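Local structure of beta-agarase (Persicobacter, 6AII) at residues 166-169 and 170-174; 264-267 and 268-272; 70-74 and 75-79; 230-234 and 235-239. The protein probably hydrolyses the beta-1,4 linkages of agarose to release neoagarobiose, acting as a beta-agarase of glycoside hydrolase family 16. All blocks are in the same frame, centred on the assembly; numbering follows the deposited sequence.

Interaction 1 (166-169 and 170-174)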
loop_
_atom_site.group_PDB
_atom_site.type_symbol
_atom_site.label_atom_id
_atom_site.label_comp_id
_atom_site.label_asym_id
_atom_site.label_seq_id
_atom_site.Cartn_x
_atom_site.Cartn_y
_atom_site.Cartn_z
ATOM N N ASN A 166 17.816 6.024 -6.466
ATOM C CA ASN A 166 16.515 5.360 -6.243
ATOM C C ASN A 166 15.859 4.816 -7.524
ATOM O O ASN A 166 14.721 4.368 -7.491
ATOM C CB ASN A 166 15.532 6.346 -5.600
ATOM C CG ASN A 166 14.429 5.643 -4.835
ATOM O OD1 ASN A 166 14.706 4.665 -4.147
ATOM N ND2 ASN A 166 13.212 6.208 -4.859
ATOM N N ALA A 167 16.527 4.835 -8.666
ATOM C CA ALA A 167 15.887 4.443 -9.945
ATOM C C ALA A 167 15.281 3.057 -9.923
ATOM O O ALA A 167 14.098 2.914 -10.356
ATOM C CB ALA A 167 16.895 4.550 -11.061
ATOM N N TRP A 168 15.954 1.999 -9.437
ATOM C CA TRP A 168 15.335 0.658 -9.459
ATOM C C TRP A 168 14.058 0.657 -8.653
ATOM O O TRP A 168 13.006 0.067 -8.985
ATOM C CB TRP A 168 16.326 -0.465 -8.978
ATOM C CG TRP A 168 15.735 -1.863 -8.986
ATOM C CD1 TRP A 168 15.976 -2.786 -9.964
ATOM C CD2 TRP A 168 14.837 -2.505 -8.063
ATOM N NE1 TRP A 168 15.285 -3.930 -9.702
ATOM C CE2 TRP A 168 14.580 -3.813 -8.556
ATOM C CE3 TRP A 168 14.195 -2.163 -6.874
ATOM C CZ2 TRP A 168 13.748 -4.724 -7.918
ATOM C CZ3 TRP A 168 13.362 -3.048 -6.241
ATOM C CH2 TRP A 168 13.109 -4.326 -6.771
ATOM N N PHE A 169 14.084 1.262 -7.458
ATOM C CA PHE A 169 13.028 1.221 -6.571
ATOM C C PHE A 169 11.869 2.036 -7.143
ATOM O O PHE A 169 10.764 1.556 -7.087
ATOM C CB PHE A 169 13.428 1.694 -5.178
ATOM C CG PHE A 169 14.505 0.799 -4.606
ATOM C CD1 PHE A 169 14.171 -0.365 -3.949
ATOM C CD2 PHE A 169 15.826 1.122 -4.798
ATOM C CE1 PHE A 169 15.178 -1.198 -3.475
ATOM C CE2 PHE A 169 16.815 0.257 -4.362
ATOM C CZ PHE A 169 16.477 -0.882 -3.718
ATOM N N ALA A 170 12.141 3.194 -7.731
ATOM C CA ALA A 170 11.045 4.107 -8.073
ATOM C C ALA A 170 10.209 3.501 -9.199
ATOM O O ALA A 170 9.049 3.887 -9.346
ATOM C CB ALA A 170 11.607 5.464 -8.499
ATOM N N LYS A 171 10.746 2.644 -10.032
ATOM C CA LYS A 171 9.984 2.239 -11.182
ATOM C C LYS A 171 8.955 1.145 -10.859
ATOM O O LYS A 171 8.082 0.853 -11.676
ATOM C CB LYS A 171 10.896 1.795 -12.310
ATOM C CG LYS A 171 11.557 0.451 -12.116
ATOM C CD LYS A 171 12.602 0.215 -13.221
ATOM C CE LYS A 171 13.306 -1.106 -13.082
ATOM N NZ LYS A 171 14.225 -1.247 -14.259
ATOM N N HIS A 172 9.073 0.536 -9.690
ATOM C CA HIS A 172 8.285 -0.630 -9.353
ATOM C C HIS A 172 7.062 -0.280 -8.491
ATOM O O HIS A 172 6.918 0.795 -7.863
ATOM C CB HIS A 172 9.104 -1.642 -8.596
ATOM C CG HIS A 172 10.167 -2.293 -9.343
ATOM N ND1 HIS A 172 11.437 -1.769 -9.371
ATOM C CD2 HIS A 172 10.197 -3.348 -10.140
ATOM C CE1 HIS A 172 12.155 -2.499 -10.139
ATOM N NE2 HIS A 172 11.449 -3.501 -10.613
ATOM N N ILE A 173 6.107 -1.174 -8.590
ATOM C CA ILE A 173 5.010 -1.312 -7.580
ATOM C C ILE A 173 5.061 -2.768 -7.123
ATOM O O ILE A 173 4.839 -3.675 -7.917
ATOM C CB ILE A 173 3.638 -0.899 -8.117
ATOM C CG1 ILE A 173 3.566 0.581 -8.493
ATOM C CG2 ILE A 173 2.549 -1.181 -7.060
ATOM C CD1 ILE A 173 2.338 0.961 -9.303
ATOM N N HIS A 174 5.243 -2.976 -5.830
ATOM C CA HIS A 174 5.201 -4.308 -5.257
ATOM C C HIS A 174 3.761 -4.787 -5.082
ATOM O O HIS A 174 3.010 -4.082 -4.479
ATOM C CB HIS A 174 5.938 -4.295 -3.920
ATOM C CG HIS A 174 6.201 -5.652 -3.355
ATOM N ND1 HIS A 174 6.016 -5.939 -1.994
ATOM C CD2 HIS A 174 6.638 -6.792 -3.944
ATOM C CE1 HIS A 174 6.384 -7.209 -1.788
ATOM N NE2 HIS A 174 6.807 -7.726 -2.930
#
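Asn166 starts a single turn of helix, its carbonyl O accepting from the backbone N of Ala170 at 2.8 Å. Its side-chain ND2 passes near the Ala170 methyl on the way to the carbonyls of Tyr152 and Gly154. Ala167 adds a weak bond from Lys171 N to its O. Trp168 carries the main side-chain contact. With chi1 at -180° its indole extends along the carbonyl side of the residue, and His172 lies across it: CE1 of His172 stands 3.2 Å above the Trp168 ring plane, over its centre, the two planes inclined by 36°. His172 ND1 also donates to Trp168 O, though the modelled 2.4 Å is too short to be trusted in detail. Phe169 O then receives His172 N (3.3 Å) and closes the last turn. An alanine replacing His172 would strip the indole face of its cover and is likely to leave Trp168 freer to turn. Beyond this turn the chain enters strand 173-181, paired with strand 144-151; Trp203 meets Trp168 and Tyr205 meets His172 beside it.

Interaction 2 (264-267 and 268-272)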
loop_
_atom_site.group_PDB
_atom_site.type_symbol
_atom_site.label_atom_id
_atom_site.label_comp_id
_atom_site.label_asym_id
_atom_site.label_seq_id
_atom_site.Cartn_x
_atom_site.Cartn_y
_atom_site.Cartn_z
ATOM N N VAL A 264 0.013 -20.906 -4.120
ATOM C CA VAL A 264 0.870 -19.680 -4.121
ATOM C C VAL A 264 0.363 -18.630 -3.150
ATOM O O VAL A 264 1.159 -17.712 -2.874
ATOM C CB VAL A 264 1.000 -19.098 -5.533
ATOM C CG1 VAL A 264 1.639 -20.071 -6.480
ATOM C CG2 VAL A 264 -0.322 -18.557 -6.067
ATOM N N LEU A 265 -0.840 -18.786 -2.565
ATOM C CA LEU A 265 -1.296 -17.886 -1.500
ATOM C C LEU A 265 -0.776 -18.291 -0.126
ATOM O O LEU A 265 -0.485 -17.429 0.668
ATOM C CB LEU A 265 -2.801 -17.757 -1.479
ATOM C CG LEU A 265 -3.204 -17.094 -2.790
ATOM C CD1 LEU A 265 -3.754 -18.084 -3.798
ATOM C CD2 LEU A 265 -4.003 -15.854 -2.616
ATOM N N ASP A 266 -0.614 -19.601 0.068
ATOM C CA ASP A 266 -0.203 -20.134 1.405
ATOM C C ASP A 266 0.678 -21.361 1.206
ATOM O O ASP A 266 0.245 -22.500 1.360
ATOM C CB ASP A 266 -1.432 -20.414 2.266
ATOM C CG ASP A 266 -1.083 -20.942 3.658
ATOM O OD1 ASP A 266 0.068 -20.697 4.111
ATOM O OD2 ASP A 266 -1.981 -21.540 4.285
ATOM N N LYS A 267 1.906 -21.120 0.840
ATOM C CA LYS A 267 2.772 -22.152 0.313
ATOM C C LYS A 267 3.036 -23.246 1.357
ATOM O O LYS A 267 3.098 -24.417 0.978
ATOM C CB LYS A 267 4.093 -21.524 -0.114
ATOM C CG LYS A 267 5.120 -22.509 -0.628
ATOM C CD LYS A 267 6.335 -21.837 -1.241
ATOM C CE LYS A 267 7.312 -22.852 -1.807
ATOM N NZ LYS A 267 8.457 -22.203 -2.507
ATOM N N TYR A 268 3.224 -22.837 2.578
ATOM C CA TYR A 268 3.677 -23.766 3.659
ATOM C C TYR A 268 2.494 -24.087 4.575
ATOM O O TYR A 268 2.715 -24.601 5.674
ATOM C CB TYR A 268 4.837 -23.137 4.420
ATOM C CG TYR A 268 6.026 -22.893 3.554
ATOM C CD1 TYR A 268 6.814 -23.928 3.097
ATOM C CD2 TYR A 268 6.322 -21.599 3.122
ATOM C CE1 TYR A 268 7.873 -23.697 2.244
ATOM C CE2 TYR A 268 7.388 -21.355 2.284
ATOM C CZ TYR A 268 8.191 -22.398 1.863
ATOM O OH TYR A 268 9.254 -22.141 1.058
ATOM N N ASN A 269 1.283 -23.765 4.146
ATOM C CA ASN A 269 0.030 -24.055 4.883
ATOM C C ASN A 269 0.060 -23.507 6.307
ATOM O O ASN A 269 -0.147 -24.221 7.298
ATOM C CB ASN A 269 -0.271 -25.548 4.949
ATOM C CG ASN A 269 -1.634 -25.790 5.563
ATOM O OD1 ASN A 269 -2.380 -24.840 5.814
ATOM N ND2 ASN A 269 -1.925 -27.035 5.906
ATOM N N TYR A 270 0.281 -22.229 6.419
ATOM C CA TYR A 270 0.197 -21.563 7.684
ATOM C C TYR A 270 -1.236 -21.197 8.073
ATOM O O TYR A 270 -1.417 -20.656 9.192
ATOM C CB TYR A 270 0.983 -20.269 7.734
ATOM C CG TYR A 270 2.445 -20.386 7.459
ATOM C CD1 TYR A 270 3.167 -21.543 7.752
ATOM C CD2 TYR A 270 3.138 -19.285 7.005
ATOM C CE1 TYR A 270 4.527 -21.607 7.505
ATOM C CE2 TYR A 270 4.487 -19.349 6.741
ATOM C CZ TYR A 270 5.195 -20.508 6.998
ATOM O OH TYR A 270 6.549 -20.567 6.744
ATOM N N THR A 271 -2.234 -21.435 7.223
ATOM C CA THR A 271 -3.607 -21.050 7.523
ATOM C C THR A 271 -4.467 -22.276 7.800
ATOM O O THR A 271 -5.662 -22.167 7.826
ATOM C CB THR A 271 -4.224 -20.238 6.368
ATOM O OG1 THR A 271 -4.389 -21.075 5.229
ATOM C CG2 THR A 271 -3.381 -19.030 6.027
ATOM N N ASN A 272 -3.808 -23.407 7.928
ATOM C CA ASN A 272 -4.434 -24.689 8.177
ATOM C C ASN A 272 -5.519 -24.944 7.131
ATOM O O ASN A 272 -6.648 -25.222 7.482
ATOM C CB ASN A 272 -4.933 -24.743 9.619
ATOM C CG ASN A 272 -5.545 -26.082 9.987
ATOM O OD1 ASN A 272 -5.191 -27.118 9.423
ATOM N ND2 ASN A 272 -6.494 -26.055 10.911
HETATM O O HOH W 1 2.726 -20.239 3.799
#
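A type I beta turn, Asp266 to Asn269, lies in the long loop between strands 255-259 and 280-287, and the carboxylate of Asp266 ties it to the residues that follow. The turn itself closes with Asn269 N bonded to Asp266 O at 3.2 Å. The Asp266 side chain, CG anti to N (chi1 -179°), extends toward the backbone of residues 270-271. OD1 offers its syn lone pair to Tyr270 N at 2.8 Å. OD2 is gripped twice by Thr271, whose OG1 donates at 2.6 Å and whose N donates at 3.0 Å, both from the same face of the carboxylate. Water 1 donates to OD1 and accepts from Tyr268 N, so it links the carboxylate to the middle of the turn and lies over the rim of one face of the Tyr270 ring. The extended Lys267 chain runs alongside Tyr268, with CG 3.9 Å from the ring centroid in a CH-pi contact; Lys267 NZ and Tyr268 OH both end at Glu197. A leucine in place of Asp266 would probably leave the amides of Tyr270 and Thr271 without their acceptor and let the loop after the turn drift. Buried against Val179, the carboxylate thus gathers two amides, a hydroxyl and a water; so many donors would be expected to stabilise its negative charge and to hold both of its oxygens in fixed orientation.

Interaction 3 (70-74 and 75-79). With CA (calcium ion), chain B.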
loop_
_atom_site.group_PDB
_atom_site.type_symbol
_atom_site.label_atom_id
_atom_site.label_comp_id
_atom_site.label_asym_id
_atom_site.label_seq_id
_atom_site.Cartn_x
_atom_site.Cartn_y
_atom_site.Cartn_z
ATOM N N SER A 70 -3.597 15.217 6.925
ATOM C CA SER A 70 -4.674 16.237 6.818
ATOM C C SER A 70 -5.515 15.875 5.592
ATOM O O SER A 70 -5.220 14.938 4.867
ATOM C CB SER A 70 -4.088 17.622 6.689
ATOM O OG SER A 70 -3.380 17.749 5.474
ATOM N N VAL A 71 -6.589 16.611 5.420
ATOM C CA VAL A 71 -7.416 16.504 4.215
ATOM C C VAL A 71 -7.686 17.902 3.721
ATOM O O VAL A 71 -8.159 18.756 4.464
ATOM C CB VAL A 71 -8.723 15.720 4.420
ATOM C CG1 VAL A 71 -9.432 15.559 3.078
ATOM C CG2 VAL A 71 -8.526 14.357 5.057
ATOM N N SER A 72 -7.357 18.137 2.460
ATOM C CA SER A 72 -7.523 19.484 1.859
ATOM C C SER A 72 -7.432 19.346 0.349
ATOM O O SER A 72 -6.811 18.406 -0.188
ATOM C CB SER A 72 -6.518 20.531 2.324
ATOM O OG SER A 72 -5.219 20.180 1.907
ATOM N N ASN A 73 -8.075 20.282 -0.343
ATOM C CA ASN A 73 -7.845 20.447 -1.767
ATOM C C ASN A 73 -8.270 19.208 -2.578
ATOM O O ASN A 73 -7.794 19.077 -3.731
ATOM C CB ASN A 73 -6.433 20.907 -2.067
ATOM C CG ASN A 73 -6.100 22.178 -1.333
ATOM O OD1 ASN A 73 -5.258 22.142 -0.435
ATOM N ND2 ASN A 73 -6.860 23.223 -1.579
ATOM N N GLY A 74 -9.160 18.408 -2.044
ATOM C CA GLY A 74 -9.735 17.218 -2.703
ATOM C C GLY A 74 -9.044 15.918 -2.392
ATOM O O GLY A 74 -9.485 14.864 -2.917
ATOM N N HIS A 75 -8.053 15.954 -1.489
ATOM C CA HIS A 75 -7.326 14.700 -1.163
ATOM C C HIS A 75 -6.878 14.682 0.292
ATOM O O HIS A 75 -6.601 15.730 0.919
ATOM C CB HIS A 75 -6.099 14.533 -2.067
ATOM C CG HIS A 75 -5.430 15.799 -2.380
ATOM N ND1 HIS A 75 -4.546 16.412 -1.477
ATOM C CD2 HIS A 75 -5.483 16.610 -3.454
ATOM C CE1 HIS A 75 -4.126 17.546 -2.051
ATOM N NE2 HIS A 75 -4.653 17.668 -3.214
ATOM N N MET A 76 -6.721 13.459 0.778
ATOM C CA MET A 76 -6.020 13.229 2.042
ATOM C C MET A 76 -4.526 13.461 1.754
ATOM O O MET A 76 -4.034 13.046 0.670
ATOM C CB MET A 76 -6.214 11.802 2.549
ATOM C CG MET A 76 -5.362 11.477 3.729
ATOM S SD MET A 76 -5.903 9.873 4.470
ATOM C CE MET A 76 -7.300 10.306 5.371
ATOM N N ASN A 77 -3.843 14.114 2.659
ATOM C CA ASN A 77 -2.423 14.443 2.559
ATOM C C ASN A 77 -1.682 13.635 3.635
ATOM O O ASN A 77 -2.024 13.723 4.821
ATOM C CB ASN A 77 -2.176 15.920 2.859
ATOM C CG ASN A 77 -2.955 16.825 1.946
ATOM O OD1 ASN A 77 -2.696 16.748 0.761
ATOM N ND2 ASN A 77 -3.837 17.660 2.519
ATOM N N ILE A 78 -0.693 12.864 3.219
ATOM C CA ILE A 78 0.166 12.097 4.125
ATOM C C ILE A 78 1.566 12.698 3.963
ATOM O O ILE A 78 2.228 12.503 2.943
ATOM C CB ILE A 78 0.059 10.603 3.882
ATOM C CG1 ILE A 78 -1.391 10.120 3.925
ATOM C CG2 ILE A 78 0.890 9.880 4.931
ATOM C CD1 ILE A 78 -1.580 8.665 3.585
ATOM N N VAL A 79 1.970 13.500 4.967
ATOM C CA VAL A 79 3.041 14.460 4.818
ATOM C C VAL A 79 4.370 13.976 5.401
ATOM O O VAL A 79 4.344 13.434 6.488
ATOM C CB VAL A 79 2.666 15.802 5.455
ATOM C CG1 VAL A 79 3.809 16.772 5.399
ATOM C CG2 VAL A 79 1.384 16.316 4.778
HETATM CA CA CA B . -11.119 13.809 -3.985
HETATM O O HOH W 2 -11.094 15.675 -5.672
#
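Strands 70-72 and 75-79 run antiparallel, their axes 4.5 Å apart at closest and inclined by 139°, with Ser70-Asn77 and Ser72-His75 as hydrogen-bonded pairs on either side of the non-hydrogen-bonded pair Val71-Met76. The face bearing Ser70, Ser72, His75 and Asn77 is polar. Asn77 lays its amide across the neighbouring strand, and ND2 spends one N-H on each serine, reaching Ser70 OG at 3.0 Å and Ser72 OG at 2.9 Å, both close to the amide plane. A weak bond from His75 ND1 to Asn77 OD1 completes a setting that fixes which way round the amide lies. Ser72 OG in turn donates to Asn73 OD1. The His75 ring, brought back over the turn by a chi1 of only 36°, has Ser72 O 3.2 Å above its plane near the rim. On the reverse face Val71 CG2 meets Met76 CE at 4.2 Å, and both side chains pack on Phe31. The connection is a two-residue type I' turn, Asn73-Gly74, both with positive phi; at Gly74 a side chain would jam against the carbonyl before it. Gly74 O binds the calcium ion at 2.2 Å, joined by water 2 and by atoms of Asp5, Asp30, Asn32 and Asp316. This is a tight Asn-Gly beta hairpin whose turn supplies a carbonyl ligand to calcium, consistent with the structural calcium sites known in GH16 enzymes.

Interaction 4 (230-234 and 235-239); sequences EYYIN and GKWVR
Val238 reaches Ile233 and Tyr231 with one methyl: CG2 lies 4.1 Å from Ile233 CD1 and 4.0 Å from Tyr231 CB. With CG1 anti to the carbonyl carbon (chi1 -62°), CG2 falls between the backbone N and the carbonyl carbon, turned to the partner strand. This apolar patch faces Ile173 and Leu175 of strand 173-181. Next to it Arg239 runs side by side with the Tyr231 ring, Arg239 CB 4.0 Å from Tyr231 CD1; their polar ends part, Tyr231 OH going to Ser176 O and Arg239 NH1 to Tyr200 O. Across the sheet, Trp237 presents its edge to the face of Tyr232 in a T-shaped pair with planes at 75°, and Trp237 CB touches Tyr232 CE2 at 3.7 Å. Tyr232 OH then donates to Glu230 OE1 at 2.6 Å, on the anti side and out of the carboxylate plane, while Glu230 OE2 is held by His228. At the turn, Lys236 NZ curls back to Asn234 O in a weak bond, and water 3 accepts a hydrogen bond from Gly235 N and weakly donates one to Tyr232 O. Tyr231 O receives Val238 N at 2.9 Å and, weakly, Arg239 N, whereas Tyr231 N returns a bond to Arg239 O. Two residues thus face one, a classic beta bulge, in a hairpin closed by a type I' turn with Asn234-Gly235 at its corners, within one sheet of the GH16 beta-sandwich.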
loop_
_atom_site.group_PDB
_atom_site.type_symbol
_atom_site.label_atom_id
_atom_site.label_comp_id
_atom_site.label_asym_id
_atom_site.label_seq_id
_atom_site.Cartn_x
_atom_site.Cartn_y
_atom_site.Cartn_z
ATOM N N GLU A 230 -6.715 -10.624 -7.355
ATOM C CA GLU A 230 -6.431 -10.010 -8.637
ATOM C C GLU A 230 -6.035 -8.573 -8.389
ATOM O O GLU A 230 -6.672 -7.855 -7.613
ATOM C CB GLU A 230 -7.636 -9.971 -9.585
ATOM C CG GLU A 230 -8.222 -11.354 -9.853
ATOM C CD GLU A 230 -9.537 -11.349 -10.611
ATOM O OE1 GLU A 230 -10.106 -10.247 -10.875
ATOM O OE2 GLU A 230 -10.056 -12.478 -10.854
ATOM N N TYR A 231 -4.979 -8.098 -9.104
ATOM C CA TYR A 231 -4.514 -6.673 -8.958
ATOM C C TYR A 231 -4.737 -5.891 -10.262
ATOM O O TYR A 231 -4.588 -6.421 -11.381
ATOM C CB TYR A 231 -3.008 -6.696 -8.670
ATOM C CG TYR A 231 -2.631 -7.327 -7.366
ATOM C CD1 TYR A 231 -2.460 -8.701 -7.298
ATOM C CD2 TYR A 231 -2.402 -6.587 -6.219
ATOM C CE1 TYR A 231 -2.103 -9.338 -6.117
ATOM C CE2 TYR A 231 -2.076 -7.221 -5.013
ATOM C CZ TYR A 231 -1.899 -8.589 -4.982
ATOM O OH TYR A 231 -1.538 -9.191 -3.811
ATOM N N TYR A 232 -5.094 -4.599 -10.093
ATOM C CA TYR A 232 -5.441 -3.700 -11.143
ATOM C C TYR A 232 -4.683 -2.396 -10.937
ATOM O O TYR A 232 -4.705 -1.811 -9.856
ATOM C CB TYR A 232 -6.945 -3.380 -11.092
ATOM C CG TYR A 232 -7.762 -4.610 -11.381
ATOM C CD1 TYR A 232 -8.034 -5.556 -10.391
ATOM C CD2 TYR A 232 -8.202 -4.852 -12.649
ATOM C CE1 TYR A 232 -8.726 -6.732 -10.692
ATOM C CE2 TYR A 232 -8.877 -6.021 -12.967
ATOM C CZ TYR A 232 -9.119 -6.963 -11.996
ATOM O OH TYR A 232 -9.827 -8.082 -12.366
ATOM N N ILE A 233 -4.005 -1.902 -11.997
ATOM C CA ILE A 233 -3.315 -0.639 -11.983
ATOM C C ILE A 233 -3.932 0.227 -13.086
ATOM O O ILE A 233 -3.980 -0.174 -14.273
ATOM C CB ILE A 233 -1.786 -0.823 -12.155
ATOM C CG1 ILE A 233 -1.217 -1.562 -10.944
ATOM C CG2 ILE A 233 -1.125 0.532 -12.360
ATOM C CD1 ILE A 233 0.233 -1.941 -11.055
ATOM N N ASN A 234 -4.394 1.440 -12.725
ATOM C CA ASN A 234 -4.949 2.353 -13.669
ATOM C C ASN A 234 -6.076 1.723 -14.474
ATOM O O ASN A 234 -6.251 1.981 -15.660
ATOM C CB ASN A 234 -3.885 3.016 -14.520
ATOM C CG ASN A 234 -3.013 3.955 -13.735
ATOM O OD1 ASN A 234 -3.406 4.459 -12.680
ATOM N ND2 ASN A 234 -1.804 4.205 -14.261
ATOM N N GLY A 235 -6.868 0.915 -13.795
ATOM C CA GLY A 235 -8.060 0.338 -14.375
ATOM C C GLY A 235 -7.813 -0.912 -15.201
ATOM O O GLY A 235 -8.742 -1.396 -15.825
ATOM N N LYS A 236 -6.568 -1.383 -15.317
ATOM C CA LYS A 236 -6.206 -2.499 -16.132
ATOM C C LYS A 236 -5.713 -3.635 -15.250
ATOM O O LYS A 236 -4.904 -3.475 -14.349
ATOM C CB LYS A 236 -5.147 -2.120 -17.182
ATOM C CG LYS A 236 -5.723 -1.118 -18.183
ATOM C CD LYS A 236 -4.756 -0.619 -19.237
ATOM C CE LYS A 236 -3.638 0.241 -18.667
ATOM N NZ LYS A 236 -4.109 1.602 -18.290
ATOM N N TRP A 237 -6.187 -4.815 -15.589
ATOM C CA TRP A 237 -5.688 -6.044 -14.930
ATOM C C TRP A 237 -4.178 -6.204 -15.106
ATOM O O TRP A 237 -3.679 -6.016 -16.235
ATOM C CB TRP A 237 -6.418 -7.289 -15.450
ATOM C CG TRP A 237 -5.848 -8.577 -14.924
ATOM C CD1 TRP A 237 -6.144 -9.158 -13.726
ATOM C CD2 TRP A 237 -4.778 -9.381 -15.469
ATOM N NE1 TRP A 237 -5.425 -10.303 -13.533
ATOM C CE2 TRP A 237 -4.581 -10.470 -14.596
ATOM C CE3 TRP A 237 -4.012 -9.324 -16.641
ATOM C CZ2 TRP A 237 -3.595 -11.442 -14.824
ATOM C CZ3 TRP A 237 -3.063 -10.284 -16.871
ATOM C CH2 TRP A 237 -2.872 -11.324 -15.979
ATOM N N VAL A 238 -3.431 -6.524 -14.050
ATOM C CA VAL A 238 -2.005 -6.827 -14.194
ATOM C C VAL A 238 -1.616 -8.176 -13.589
ATOM O O VAL A 238 -0.506 -8.663 -13.955
ATOM C CB VAL A 238 -1.107 -5.694 -13.650
ATOM C CG1 VAL A 238 -1.327 -4.400 -14.430
ATOM C CG2 VAL A 238 -1.307 -5.527 -12.148
ATOM N N ARG A 239 -2.383 -8.785 -12.652
ATOM C CA ARG A 239 -1.818 -9.954 -11.984
ATOM C C ARG A 239 -2.954 -10.697 -11.301
ATOM O O ARG A 239 -3.863 -10.047 -10.714
ATOM C CB ARG A 239 -0.841 -9.519 -10.885
ATOM C CG ARG A 239 -0.171 -10.628 -10.073
ATOM C CD ARG A 239 0.975 -10.043 -9.261
ATOM N NE ARG A 239 1.741 -11.111 -8.621
ATOM C CZ ARG A 239 2.604 -11.931 -9.219
ATOM N NH1 ARG A 239 2.967 -11.728 -10.480
ATOM N NH2 ARG A 239 3.147 -12.906 -8.490
HETATM O O HOH W 3 -6.884 0.253 -10.791
#

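Along the chain the order is interaction 3, interaction 1, interaction 4, interaction 2. Interactions 3 and 4 are both hairpins with Asn-Gly type I' turns in the same antiparallel sheet, their centres about 25 Å apart. Interaction 1 leads into strand 173-181 of the second sheet, and it meets interaction 4 between the sheets, where Ile173 CD1 lies 4.0 Å from Ile233 CD1. Interaction 2, in a loop bordering that strand, comes within about 7 Å of interaction 4 at nearest atoms, and it lies across the chain's centre from interaction 3. Together they sample both layers of the jelly-roll sandwich and its connecting loops, with the calcium site remote from interaction 2.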